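Hypothetical protein Atu2648 (Agrobacterium tumefaciens str. C58, PDB 1ZCE) is of unknown function but, as an EVE-domain protein akin to the PUA and ASCH domains, may bind RNA or modified nucleic acid. Local coordinates at residues K13-W16 with E17-K20. Residues are numbered along the deposited sequence; the frame is centred on the assembly and turned at random.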
ATOM      1  N   LYS A  13       8.290  -9.549  -8.897  1.00 13.15           N
ATOM      2  CA  LYS A  13       8.312 -10.374  -7.695  1.00 12.94           C
ATOM      3  C   LYS A  13       6.910 -10.685  -7.187  1.00 11.67           C
ATOM      4  O   LYS A  13       6.566 -11.843  -6.953  1.00 12.51           O
ATOM      5  CB  LYS A  13       9.105  -9.670  -6.592  1.00 13.90           C
ATOM      6  CG  LYS A  13      10.600  -9.584  -6.853  1.00 16.47           C
ATOM      7  CD  LYS A  13      11.315  -8.824  -5.749  1.00 18.76           C
ATOM      8  CE  LYS A  13      12.824  -8.967  -5.877  1.00 20.88           C
ATOM      9  NZ  LYS A  13      13.307  -8.571  -7.226  1.00 23.59           N
ATOM     10  N   TRP A  14       6.109  -9.642  -7.006  1.00  9.32           N
ATOM     11  CA  TRP A  14       4.750  -9.801  -6.512  1.00  8.57           C
ATOM     12  C   TRP A  14       3.852  -8.768  -7.181  1.00  8.58           C
ATOM     13  O   TRP A  14       3.862  -7.587  -6.824  1.00  8.46           O
ATOM     14  CB  TRP A  14       4.729  -9.628  -4.992  1.00  7.29           C
ATOM     15  CG  TRP A  14       3.410  -9.973  -4.392  1.00  6.48           C
ATOM     16  CD1 TRP A  14       2.499  -9.111  -3.857  1.00  7.26           C
ATOM     17  CD2 TRP A  14       2.835 -11.282  -4.287  1.00  6.93           C
ATOM     18  NE1 TRP A  14       1.392  -9.798  -3.426  1.00  6.22           N
ATOM     19  CE2 TRP A  14       1.571 -11.135  -3.678  1.00  7.02           C
ATOM     20  CE3 TRP A  14       3.266 -12.565  -4.652  1.00  8.79           C
ATOM     21  CZ2 TRP A  14       0.729 -12.227  -3.422  1.00  6.70           C
ATOM     22  CZ3 TRP A  14       2.432 -13.649  -4.398  1.00  8.25           C
ATOM     23  CH2 TRP A  14       1.177 -13.472  -3.789  1.00  8.46           C
ATOM     24  N   SER A  15       3.073  -9.225  -8.154  1.00  8.18           N
ATOM     25  CA  SER A  15       2.192  -8.342  -8.904  1.00  8.34           C
ATOM     26  C   SER A  15       0.794  -8.246  -8.321  1.00  7.48           C
ATOM     27  O   SER A  15       0.379  -9.066  -7.496  1.00  7.05           O
ATOM     28  CB  SER A  15       2.072  -8.827 -10.346  1.00  9.47           C
ATOM     29  OG  SER A  15       1.347 -10.042 -10.381  1.00 10.79           O
ATOM     30  N   TRP A  16       0.068  -7.238  -8.784  1.00  6.60           N
ATOM     31  CA  TRP A  16      -1.301  -7.006  -8.366  1.00  7.28           C
ATOM     32  C   TRP A  16      -2.145  -8.238  -8.705  1.00  7.13           C
ATOM     33  O   TRP A  16      -3.017  -8.632  -7.934  1.00  7.55           O
ATOM     34  CB  TRP A  16      -1.839  -5.761  -9.077  1.00  5.91           C
ATOM     35  CG  TRP A  16      -3.291  -5.499  -8.867  1.00  6.47           C
ATOM     36  CD1 TRP A  16      -4.230  -5.328  -9.840  1.00  7.09           C
ATOM     37  CD2 TRP A  16      -3.978  -5.364  -7.618  1.00  6.13           C
ATOM     38  NE1 TRP A  16      -5.459  -5.097  -9.280  1.00  7.27           N
ATOM     39  CE2 TRP A  16      -5.335  -5.114  -7.913  1.00  5.91           C
ATOM     40  CE3 TRP A  16      -3.579  -5.433  -6.274  1.00  7.04           C
ATOM     41  CZ2 TRP A  16      -6.301  -4.929  -6.921  1.00  7.50           C
ATOM     42  CZ3 TRP A  16      -4.542  -5.249  -5.283  1.00  6.86           C
ATOM     43  CH2 TRP A  16      -5.887  -5.002  -5.615  1.00  6.57           C
ATOM     44  N   GLU A  17      -1.881  -8.852  -9.855  1.00  8.64           N
ATOM     45  CA  GLU A  17      -2.629 -10.040 -10.250  1.00  9.23           C
ATOM     46  C   GLU A  17      -2.412 -11.153  -9.228  1.00  9.00           C
ATOM     47  O   GLU A  17      -3.353 -11.844  -8.847  1.00  8.33           O
ATOM     48  CB  GLU A  17      -2.196 -10.505 -11.642  1.00 11.99           C
ATOM     49  CG  GLU A  17      -2.612  -9.569 -12.770  1.00 17.47           C
ATOM     50  CD  GLU A  17      -4.110  -9.572 -13.023  1.00 19.67           C
ATOM     51  OE1 GLU A  17      -4.576  -8.756 -13.847  1.00 22.94           O
ATOM     52  OE2 GLU A  17      -4.822 -10.392 -12.406  1.00 22.50           O
HETATM   53  N   MSE A  18      -1.171 -11.319  -8.777  1.00  7.96           N
HETATM   54  CA  MSE A  18      -0.867 -12.345  -7.788  1.00  8.37           C
HETATM   55  C   MSE A  18      -1.555 -12.011  -6.466  1.00  6.94           C
HETATM   56  O   MSE A  18      -2.043 -12.901  -5.766  1.00  7.71           O
HETATM   57  CB  MSE A  18       0.643 -12.453  -7.581  1.00 10.10           C
HETATM   58  CG  MSE A  18       1.394 -12.936  -8.814  1.00 11.49           C
HETATM   59 SE   MSE A  18       3.311 -12.845  -8.596  1.00 20.50          SE
HETATM   60  CE  MSE A  18       3.646 -14.670  -8.084  1.00 19.18           C
ATOM     61  N   GLN A  19      -1.591 -10.725  -6.131  1.00  6.31           N
ATOM     62  CA  GLN A  19      -2.233 -10.284  -4.903  1.00  6.30           C
ATOM     63  C   GLN A  19      -3.721 -10.640  -4.954  1.00  5.96           C
ATOM     64  O   GLN A  19      -4.259 -11.208  -4.006  1.00  6.56           O
ATOM     65  CB  GLN A  19      -2.044  -8.773  -4.723  1.00  5.56           C
ATOM     66  CG  GLN A  19      -2.641  -8.224  -3.436  1.00  6.30           C
ATOM     67  CD  GLN A  19      -2.015  -8.839  -2.198  1.00  6.56           C
ATOM     68  OE1 GLN A  19      -0.804  -8.766  -2.004  1.00  5.51           O
ATOM     69  NE2 GLN A  19      -2.841  -9.451  -1.355  1.00  8.94           N
ATOM     70  N   LYS A  20      -4.384 -10.318  -6.061  1.00  6.58           N
ATOM     71  CA  LYS A  20      -5.803 -10.630  -6.191  1.00  7.48           C
ATOM     72  C   LYS A  20      -6.059 -12.135  -6.131  1.00  7.79           C
ATOM     73  O   LYS A  20      -7.069 -12.577  -5.582  1.00  9.12           O
ATOM     74  CB  LYS A  20      -6.369 -10.059  -7.496  1.00  8.18           C
ATOM     75  CG  LYS A  20      -6.458  -8.541  -7.502  1.00  7.96           C
ATOM     76  CD  LYS A  20      -7.217  -8.020  -8.710  1.00  9.33           C
ATOM     77  CE  LYS A  20      -6.477  -8.288 -10.008  1.00  9.94           C
ATOM     78  NZ  LYS A  20      -7.198  -7.670 -11.155  1.00 12.79           N
TER
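W14 and S15 meet M18 and Q19 where the chain turns into helix 16-22 of the EVE domain, with S15 as the N-cap. The backbone N of M18 donates to S15 OG over 3.2 Å, a capping bond; with chi1 at 69°, OG sits between the backbone N and the carbonyl carbon of S15 and faces the M18 N-H. One step on, Q19 N donates to S15 O, beginning the helical ladder that K20 N to W16 O continues.

The tight side faces the sheet. W16, buried, lies with one face under the aliphatic chain of K20, whose CG makes a CH-pi contact 3.8 Å from the centroid of the six-membered ring. D93 takes both polar ends, hydrogen-bonding W16 NE1 and forming a salt bridge with K20 NZ, while F52, V62 and A90 pack around the indole. On the same inner side, buried Q19 meets the edge of the W14 indole at 2.8 Å from NE1 to OE1: the N-H points almost straight at the oxygen (172°), which lies in the ring plane, yet NE1 stands 42° out of the amide's carbonyl plane.

The outer side loosens outward. E17 is exposed, its OE2 in a long salt bridge with K20 NZ. M18, an exposed selenomethionine, starts close, with a CH-pi contact from CB almost on the normal of W14's six-membered ring; farther out, SE makes an oblique Met-aromatic contact, 4.8 Å from that ring's centroid.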